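Local coordinates for pantothenate kinase (Coxiella burnetii, PDB 3TQC), which catalyses the ATP-dependent phosphorylation of (R)-pantothenate to 4'-phosphopantothenate, the first step of coenzyme A biosynthesis, at residues F19-W24 / S312-Y317; S230-A235 / N293-K298. All coordinates share one frame; numbering follows the deposited sequence.

Contact 1: residues F19-W24 / S312-Y317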
ATOM      1  N   PHE B  19      -3.091  17.567 -13.561  1.00 22.77           N
ATOM      2  CA  PHE B  19      -4.036  18.148 -14.525  1.00 23.65           C
ATOM      3  C   PHE B  19      -4.762  19.331 -13.909  1.00 24.15           C
ATOM      4  O   PHE B  19      -5.349  19.203 -12.844  1.00 23.90           O
ATOM      5  CB  PHE B  19      -5.137  17.145 -14.909  1.00 22.86           C
ATOM      6  CG  PHE B  19      -4.644  15.816 -15.364  1.00 21.26           C
ATOM      7  CD1 PHE B  19      -4.605  15.508 -16.717  1.00 22.71           C
ATOM      8  CD2 PHE B  19      -4.285  14.844 -14.448  1.00 20.21           C
ATOM      9  CE1 PHE B  19      -4.179  14.241 -17.148  1.00 21.98           C
ATOM     10  CE2 PHE B  19      -3.850  13.579 -14.867  1.00 19.75           C
ATOM     11  CZ  PHE B  19      -3.785  13.282 -16.210  1.00 19.85           C
ATOM     12  N   ASN B  20      -4.757  20.473 -14.566  1.00 25.96           N
ATOM     13  CA  ASN B  20      -5.756  21.486 -14.252  1.00 27.20           C
ATOM     14  C   ASN B  20      -7.053  21.071 -14.968  1.00 28.20           C
ATOM     15  O   ASN B  20      -7.110  20.028 -15.627  1.00 27.69           O
ATOM     16  CB  ASN B  20      -5.292  22.878 -14.671  1.00 28.45           C
ATOM     17  CG  ASN B  20      -5.094  23.010 -16.174  1.00 29.57           C
ATOM     18  OD1 ASN B  20      -5.670  22.257 -16.963  1.00 27.53           O
ATOM     19  ND2 ASN B  20      -4.269  23.970 -16.573  1.00 31.05           N
ATOM     20  N   ARG B  21      -8.087  21.883 -14.854  1.00 30.08           N
ATOM     21  CA  ARG B  21      -9.370  21.529 -15.435  1.00 31.36           C
ATOM     22  C   ARG B  21      -9.318  21.368 -16.960  1.00 32.89           C
ATOM     23  O   ARG B  21      -9.906  20.434 -17.503  1.00 32.35           O
ATOM     24  CB  ARG B  21     -10.435  22.555 -15.050  1.00 32.28           C
ATOM     25  CG  ARG B  21     -11.680  21.870 -14.566  1.00 33.30           C
ATOM     26  CD  ARG B  21     -12.811  22.826 -14.454  1.00 36.50           C
ATOM     27  NE  ARG B  21     -14.068  22.158 -14.779  1.00 37.73           N
ATOM     28  CZ  ARG B  21     -14.809  21.453 -13.935  1.00 35.86           C
ATOM     29  NH1 ARG B  21     -14.445  21.289 -12.665  1.00 33.29           N
ATOM     30  NH2 ARG B  21     -15.942  20.917 -14.375  1.00 37.60           N
ATOM     31  N   GLN B  22      -8.624  22.275 -17.643  1.00 35.03           N
ATOM     32  CA  GLN B  22      -8.468  22.177 -19.105  1.00 37.10           C
ATOM     33  C   GLN B  22      -7.817  20.844 -19.461  1.00 36.19           C
ATOM     34  O   GLN B  22      -8.273  20.126 -20.359  1.00 36.84           O
ATOM     35  CB  GLN B  22      -7.630  23.343 -19.663  1.00 38.86           C
ATOM     36  CG  GLN B  22      -7.700  23.537 -21.185  1.00 42.63           C
ATOM     37  CD  GLN B  22      -6.795  22.584 -21.997  1.00 46.52           C
ATOM     38  OE1 GLN B  22      -5.673  22.238 -21.583  1.00 48.26           O
ATOM     39  NE2 GLN B  22      -7.280  22.170 -23.168  1.00 47.16           N
ATOM     40  N   GLN B  23      -6.752  20.512 -18.751  1.00 35.42           N
ATOM     41  CA  GLN B  23      -5.988  19.316 -19.074  1.00 34.90           C
ATOM     42  C   GLN B  23      -6.839  18.076 -18.849  1.00 34.26           C
ATOM     43  O   GLN B  23      -6.840  17.171 -19.668  1.00 33.92           O
ATOM     44  CB  GLN B  23      -4.702  19.270 -18.255  1.00 34.06           C
ATOM     45  CG  GLN B  23      -3.567  20.050 -18.884  1.00 34.41           C
ATOM     46  CD  GLN B  23      -2.545  20.530 -17.873  1.00 33.34           C
ATOM     47  OE1 GLN B  23      -2.726  20.376 -16.663  1.00 30.10           O
ATOM     48  NE2 GLN B  23      -1.469  21.137 -18.368  1.00 32.90           N
ATOM     49  N   TRP B  24      -7.587  18.056 -17.753  1.00 34.21           N
ATOM     50  CA  TRP B  24      -8.485  16.941 -17.472  1.00 34.01           C
ATOM     51  C   TRP B  24      -9.538  16.758 -18.572  1.00 35.87           C
ATOM     52  O   TRP B  24      -9.904  15.622 -18.892  1.00 35.52           O
ATOM     53  CB  TRP B  24      -9.167  17.124 -16.113  1.00 33.02           C
ATOM     54  CG  TRP B  24      -9.922  15.920 -15.697  1.00 31.54           C
ATOM     55  CD1 TRP B  24     -11.273  15.754 -15.713  1.00 30.64           C
ATOM     56  CD2 TRP B  24      -9.368  14.679 -15.244  1.00 29.78           C
ATOM     57  NE1 TRP B  24     -11.593  14.495 -15.271  1.00 30.86           N
ATOM     58  CE2 TRP B  24     -10.440  13.810 -14.996  1.00 28.97           C
ATOM     59  CE3 TRP B  24      -8.067  14.217 -15.044  1.00 29.42           C
ATOM     60  CZ2 TRP B  24     -10.255  12.515 -14.546  1.00 28.63           C
ATOM     61  CZ3 TRP B  24      -7.883  12.936 -14.586  1.00 28.55           C
ATOM     62  CH2 TRP B  24      -8.969  12.096 -14.339  1.00 28.22           C
ATOM     63  N   SER B 312     -16.039  22.590  -7.335  1.00 26.39           N
ATOM     64  CA  SER B 312     -15.561  22.185  -8.639  1.00 26.56           C
ATOM     65  C   SER B 312     -14.129  21.680  -8.505  1.00 26.13           C
ATOM     66  O   SER B 312     -13.356  22.194  -7.698  1.00 26.65           O
ATOM     67  CB  SER B 312     -15.691  23.334  -9.653  1.00 27.76           C
ATOM     68  OG  SER B 312     -14.897  24.442  -9.290  1.00 28.51           O
ATOM     69  N   ILE B 313     -13.801  20.622  -9.239  1.00 25.68           N
ATOM     70  CA  ILE B 313     -12.461  20.096  -9.230  1.00 25.16           C
ATOM     71  C   ILE B 313     -11.593  21.024 -10.053  1.00 26.16           C
ATOM     72  O   ILE B 313     -11.914  21.308 -11.199  1.00 27.01           O
ATOM     73  CB  ILE B 313     -12.393  18.672  -9.797  1.00 24.60           C
ATOM     74  CG1 ILE B 313     -13.221  17.720  -8.939  1.00 24.53           C
ATOM     75  CG2 ILE B 313     -10.938  18.169  -9.841  1.00 23.18           C
ATOM     76  CD1 ILE B 313     -12.873  17.780  -7.480  1.00 26.60           C
ATOM     77  N   GLN B 314     -10.511  21.513  -9.447  1.00 26.24           N
ATOM     78  CA  GLN B 314      -9.591  22.423 -10.112  1.00 27.39           C
ATOM     79  C   GLN B 314      -8.247  21.784 -10.399  1.00 26.44           C
ATOM     80  O   GLN B 314      -7.511  22.261 -11.264  1.00 27.34           O
ATOM     81  CB  GLN B 314      -9.391  23.690  -9.286  1.00 28.58           C
ATOM     82  CG  GLN B 314     -10.633  24.607  -9.201  1.00 32.34           C
ATOM     83  CD  GLN B 314     -11.317  24.912 -10.558  1.00 36.44           C
ATOM     84  OE1 GLN B 314     -12.544  24.738 -10.704  1.00 38.31           O
ATOM     85  NE2 GLN B 314     -10.526  25.357 -11.546  1.00 36.86           N
ATOM     86  N   LYS B 315      -7.923  20.706  -9.699  1.00 24.76           N
ATOM     87  CA  LYS B 315      -6.687  20.005  -9.953  1.00 24.32           C
ATOM     88  C   LYS B 315      -6.859  18.520  -9.673  1.00 22.41           C
ATOM     89  O   LYS B 315      -7.507  18.145  -8.683  1.00 22.24           O
ATOM     90  CB  LYS B 315      -5.595  20.606  -9.066  1.00 25.11           C
ATOM     91  CG  LYS B 315      -4.175  20.504  -9.613  1.00 27.30           C
ATOM     92  CD  LYS B 315      -3.213  21.481  -8.886  1.00 31.14           C
ATOM     93  CE  LYS B 315      -3.724  22.959  -8.799  1.00 33.98           C
ATOM     94  NZ  LYS B 315      -2.683  23.953  -8.346  1.00 36.27           N
ATOM     95  N   VAL B 316      -6.305  17.684 -10.542  1.00 21.02           N
ATOM     96  CA  VAL B 316      -6.232  16.236 -10.313  1.00 19.21           C
ATOM     97  C   VAL B 316      -4.783  15.783 -10.343  1.00 19.57           C
ATOM     98  O   VAL B 316      -4.033  16.142 -11.246  1.00 20.16           O
ATOM     99  CB  VAL B 316      -7.023  15.452 -11.381  1.00 19.16           C
ATOM    100  CG1 VAL B 316      -7.007  13.977 -11.076  1.00 15.67           C
ATOM    101  CG2 VAL B 316      -8.446  15.975 -11.452  1.00 16.65           C
ATOM    102  N   TYR B 317      -4.381  15.036  -9.316  1.00 19.40           N
ATOM    103  CA  TYR B 317      -3.072  14.399  -9.273  1.00 19.00           C
ATOM    104  C   TYR B 317      -3.297  12.917  -9.469  1.00 18.20           C
ATOM    105  O   TYR B 317      -4.178  12.342  -8.852  1.00 17.70           O
ATOM    106  CB  TYR B 317      -2.403  14.615  -7.927  1.00 19.08           C
ATOM    107  CG  TYR B 317      -2.036  16.041  -7.611  1.00 21.77           C
ATOM    108  CD1 TYR B 317      -0.767  16.522  -7.877  1.00 23.80           C
ATOM    109  CD2 TYR B 317      -2.954  16.909  -7.019  1.00 23.72           C
ATOM    110  CE1 TYR B 317      -0.418  17.824  -7.575  1.00 25.26           C
ATOM    111  CE2 TYR B 317      -2.605  18.216  -6.709  1.00 24.98           C
ATOM    112  CZ  TYR B 317      -1.340  18.665  -6.996  1.00 26.30           C
ATOM    113  OH  TYR B 317      -0.983  19.966  -6.700  1.00 30.78           O
TER
HETATM  114  O   HOH W   1      -8.009  24.778 -13.201  1.00 27.47           O
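Val316 lies over one face of the Trp24 ring, with CG2 4.3 Å from the centroid of the six-membered ring, a CH-pi contact, while its CG1 reaches Trp24 CZ3 at 3.8 Å. The edge of the indole is turned to Phe19, whose own ring has Trp24 CE3 above one face and the carbonyl oxygen of Val316 at its rim, in plane. Trp24 CG stands anti to the backbone N (chi1 -171°), beside the carbonyl carbon. Lys86 of the second subunit makes a cation-pi contact with Phe19, and Leu84 of that subunit packs on both aromatic residues.

The backbones of Phe19 and Val316 form an antiparallel hydrogen-bonded pair: Phe19 N to Val316 O and Val316 N to Phe19 O are both 2.9 Å. Asn20 is the N-cap of helix 21-25; its OD1 takes the N-H of Gln23 at 2.7 Å, and Gln23 OE1 accepts from Asn20 N at 2.9 Å, completing a capping box. Arg21 reaches across with NH1 to Ile313 O, 2.9 Å, the oxygen tilted 17° out of the guanidinium plane. Glu57 and Glu54 also pair with this guanidinium, and Glu54 accepts from Ile313 N as well. The arginine charge is thus probably balanced by the two carboxylates, and Arg21 joins helix 21-25 to the start of strand 313-319 and, through the glutamates, to helix 52-84.

Contact 2: residues S230-A235 / N293-K298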
ATOM      1  N   SER B 230      -6.744   4.399  -4.554  1.00 19.67           N
ATOM      2  CA  SER B 230      -7.375   5.342  -3.639  1.00 20.04           C
ATOM      3  C   SER B 230      -7.393   6.735  -4.202  1.00 20.07           C
ATOM      4  O   SER B 230      -6.451   7.153  -4.875  1.00 20.06           O
ATOM      5  CB  SER B 230      -6.652   5.353  -2.300  1.00 20.09           C
ATOM      6  OG  SER B 230      -5.290   5.615  -2.510  1.00 20.31           O
ATOM      7  N   LEU B 231      -8.492   7.432  -3.920  1.00 20.47           N
ATOM      8  CA  LEU B 231      -8.674   8.838  -4.236  1.00 20.65           C
ATOM      9  C   LEU B 231      -8.638   9.570  -2.924  1.00 20.06           C
ATOM     10  O   LEU B 231      -9.199   9.099  -1.942  1.00 20.05           O
ATOM     11  CB  LEU B 231     -10.049   9.105  -4.844  1.00 21.38           C
ATOM     12  CG  LEU B 231     -10.423   8.685  -6.263  1.00 23.76           C
ATOM     13  CD1 LEU B 231     -10.633   7.182  -6.361  1.00 25.93           C
ATOM     14  CD2 LEU B 231     -11.691   9.422  -6.662  1.00 24.27           C
ATOM     15  N   PHE B 232      -8.012  10.731  -2.900  1.00 19.59           N
ATOM     16  CA  PHE B 232      -8.116  11.605  -1.750  1.00 19.85           C
ATOM     17  C   PHE B 232      -8.792  12.877  -2.249  1.00 20.06           C
ATOM     18  O   PHE B 232      -8.348  13.451  -3.229  1.00 19.67           O
ATOM     19  CB  PHE B 232      -6.750  11.891  -1.145  1.00 20.24           C
ATOM     20  CG  PHE B 232      -6.793  12.704   0.130  1.00 20.19           C
ATOM     21  CD1 PHE B 232      -6.643  12.094   1.362  1.00 20.71           C
ATOM     22  CD2 PHE B 232      -6.943  14.080   0.085  1.00 21.14           C
ATOM     23  CE1 PHE B 232      -6.660  12.834   2.522  1.00 21.36           C
ATOM     24  CE2 PHE B 232      -6.960  14.826   1.234  1.00 21.63           C
ATOM     25  CZ  PHE B 232      -6.825  14.195   2.465  1.00 22.60           C
ATOM     26  N   VAL B 233      -9.888  13.274  -1.604  1.00 19.84           N
ATOM     27  CA  VAL B 233     -10.560  14.531  -1.938  1.00 20.79           C
ATOM     28  C   VAL B 233     -10.033  15.618  -0.982  1.00 21.59           C
ATOM     29  O   VAL B 233     -10.077  15.449   0.236  1.00 21.77           O
ATOM     30  CB  VAL B 233     -12.082  14.389  -1.842  1.00 20.82           C
ATOM     31  CG1 VAL B 233     -12.765  15.713  -2.214  1.00 20.65           C
ATOM     32  CG2 VAL B 233     -12.551  13.215  -2.741  1.00 19.50           C
ATOM     33  N   ASP B 234      -9.527  16.710  -1.550  1.00 22.17           N
ATOM     34  CA  ASP B 234      -8.752  17.714  -0.815  1.00 23.64           C
ATOM     35  C   ASP B 234      -9.344  19.089  -1.055  1.00 24.34           C
ATOM     36  O   ASP B 234      -9.896  19.371  -2.117  1.00 24.96           O
ATOM     37  CB  ASP B 234      -7.286  17.693  -1.297  1.00 23.69           C
ATOM     38  CG  ASP B 234      -6.338  18.551  -0.432  1.00 26.36           C
ATOM     39  OD1 ASP B 234      -6.399  18.514   0.824  1.00 27.97           O
ATOM     40  OD2 ASP B 234      -5.485  19.249  -1.022  1.00 30.40           O
ATOM     41  N   ALA B 235      -9.211  19.951  -0.073  1.00 24.93           N
ATOM     42  CA  ALA B 235      -9.589  21.339  -0.228  1.00 26.13           C
ATOM     43  C   ALA B 235      -8.997  22.086   0.945  1.00 27.36           C
ATOM     44  O   ALA B 235      -8.580  21.467   1.932  1.00 26.98           O
ATOM     45  CB  ALA B 235     -11.108  21.499  -0.272  1.00 25.78           C
ATOM     46  N   ASN B 293      -4.766  13.117  11.533  1.00 26.94           N
ATOM     47  CA  ASN B 293      -4.997  11.734  11.103  1.00 26.02           C
ATOM     48  C   ASN B 293      -5.367  11.505   9.641  1.00 24.50           C
ATOM     49  O   ASN B 293      -5.314  10.374   9.167  1.00 24.43           O
ATOM     50  CB  ASN B 293      -6.089  11.122  11.973  1.00 26.08           C
ATOM     51  CG  ASN B 293      -5.833  11.332  13.439  1.00 27.61           C
ATOM     52  OD1 ASN B 293      -6.633  11.957  14.130  1.00 31.52           O
ATOM     53  ND2 ASN B 293      -4.709  10.829  13.923  1.00 26.55           N
ATOM     54  N   ILE B 294      -5.757  12.551   8.934  1.00 24.35           N
ATOM     55  CA  ILE B 294      -6.256  12.394   7.573  1.00 23.11           C
ATOM     56  C   ILE B 294      -5.238  12.960   6.604  1.00 22.93           C
ATOM     57  O   ILE B 294      -4.648  12.223   5.830  1.00 22.37           O
ATOM     58  CB  ILE B 294      -7.617  13.083   7.401  1.00 23.30           C
ATOM     59  CG1 ILE B 294      -8.587  12.599   8.495  1.00 23.83           C
ATOM     60  CG2 ILE B 294      -8.170  12.834   5.977  1.00 22.42           C
ATOM     61  CD1 ILE B 294     -10.002  13.169   8.406  1.00 24.96           C
ATOM     62  N   LEU B 295      -4.987  14.259   6.711  1.00 23.89           N
ATOM     63  CA  LEU B 295      -4.106  14.988   5.797  1.00 24.36           C
ATOM     64  C   LEU B 295      -2.664  14.462   5.752  1.00 24.79           C
ATOM     65  O   LEU B 295      -2.042  14.463   4.694  1.00 25.01           O
ATOM     66  CB  LEU B 295      -4.088  16.475   6.177  1.00 25.55           C
ATOM     67  CG  LEU B 295      -3.606  17.474   5.134  1.00 26.55           C
ATOM     68  CD1 LEU B 295      -4.465  17.393   3.866  1.00 26.20           C
ATOM     69  CD2 LEU B 295      -3.618  18.900   5.715  1.00 28.46           C
ATOM     70  N   PRO B 296      -2.121  14.011   6.896  1.00 25.39           N
ATOM     71  CA  PRO B 296      -0.791  13.432   6.855  1.00 25.54           C
ATOM     72  C   PRO B 296      -0.641  12.242   5.914  1.00 24.42           C
ATOM     73  O   PRO B 296       0.461  11.943   5.493  1.00 23.97           O
ATOM     74  CB  PRO B 296      -0.573  12.988   8.297  1.00 26.33           C
ATOM     75  CG  PRO B 296      -1.348  13.960   9.077  1.00 27.42           C
ATOM     76  CD  PRO B 296      -2.577  14.202   8.286  1.00 26.39           C
ATOM     77  N   TYR B 297      -1.736  11.560   5.605  1.00 23.94           N
ATOM     78  CA  TYR B 297      -1.678  10.387   4.744  1.00 22.92           C
ATOM     79  C   TYR B 297      -2.155  10.697   3.328  1.00 21.98           C
ATOM     80  O   TYR B 297      -2.231   9.804   2.502  1.00 21.30           O
ATOM     81  CB  TYR B 297      -2.463   9.229   5.377  1.00 22.76           C
ATOM     82  CG  TYR B 297      -1.870   8.825   6.694  1.00 23.70           C
ATOM     83  CD1 TYR B 297      -0.739   8.027   6.742  1.00 25.34           C
ATOM     84  CD2 TYR B 297      -2.404   9.288   7.904  1.00 25.43           C
ATOM     85  CE1 TYR B 297      -0.155   7.669   7.965  1.00 25.57           C
ATOM     86  CE2 TYR B 297      -1.830   8.936   9.128  1.00 26.42           C
ATOM     87  CZ  TYR B 297      -0.708   8.129   9.147  1.00 27.77           C
ATOM     88  OH  TYR B 297      -0.130   7.772  10.350  1.00 33.35           O
ATOM     89  N   LYS B 298      -2.403  11.972   3.035  1.00 22.44           N
ATOM     90  CA  LYS B 298      -2.910  12.378   1.721  1.00 22.28           C
ATOM     91  C   LYS B 298      -2.053  11.817   0.575  1.00 21.65           C
ATOM     92  O   LYS B 298      -2.568  11.348  -0.461  1.00 20.45           O
ATOM     93  CB  LYS B 298      -2.963  13.915   1.625  1.00 22.92           C
ATOM     94  CG  LYS B 298      -3.498  14.440   0.303  1.00 23.65           C
ATOM     95  CD  LYS B 298      -3.444  15.968   0.174  1.00 27.05           C
ATOM     96  CE  LYS B 298      -2.012  16.468   0.045  1.00 28.37           C
ATOM     97  NZ  LYS B 298      -1.959  17.726  -0.699  1.00 32.34           N
TER
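Packing of Phe232 against Lys298 is the main apolar element. The aliphatic part of the lysine lies over one face of the ring, its CG 3.6 Å from the centroid and 16° off the normal, a CH-pi contact; the two side chains cross at about a right angle. Lys298 CG is anti to the backbone N (chi1 -179°), which carries it out over the ring. Further round, Ile294 CG2 meets Phe232 CE1 at 3.8 Å, and Leu295 CD1 comes to 4.2 Å from Phe232 CZ, both obliquely to the ring.

The polar part is weaker. Beyond the ring the lysine chain bends at chi3 (70°), and NZ ends 3.9 Å from Asp234 OD2, a long salt bridge. Leu295 CD1 also approaches Asp234, 3.8 Å from OD1, so the carboxylate is met by a methyl group as well as by the ammonium.

Phe232 and Asp234 thus present one side of strand 229-234 to the 3-10 turn that follows helix 271-294. Phe232 also touches Ala98 on strand 93-99 and lies close to Gly99 of the predicted ATP-binding loop, so the 3-10 continuation of the helix packs on the sheet beside the P-loop, in the parallel core of a P-loop kinase fold.

In the fold
Both contacts reach the same seven-stranded mixed sheet, with centres about 17 Å apart and nearest atoms about 6 Å apart. Contact 1 joins strand 16-20, at one edge of the sheet, to 313-319 at the antiparallel border; strand 303-307 then separates it from strand 229-234 of contact 2, which runs next to the P-loop strand 93-99. Along the chain, contact 2 is nested inside contact 1, which brings the N-terminal strand beside the last strand of the fold. Lys307, ending strand 303-307, and His311, just before strand 313-319, line the ADP pocket, and the side chain of Ile313 is about 6 Å from the nucleotide. The sheet edge and the 3-10 segment each reach the second subunit.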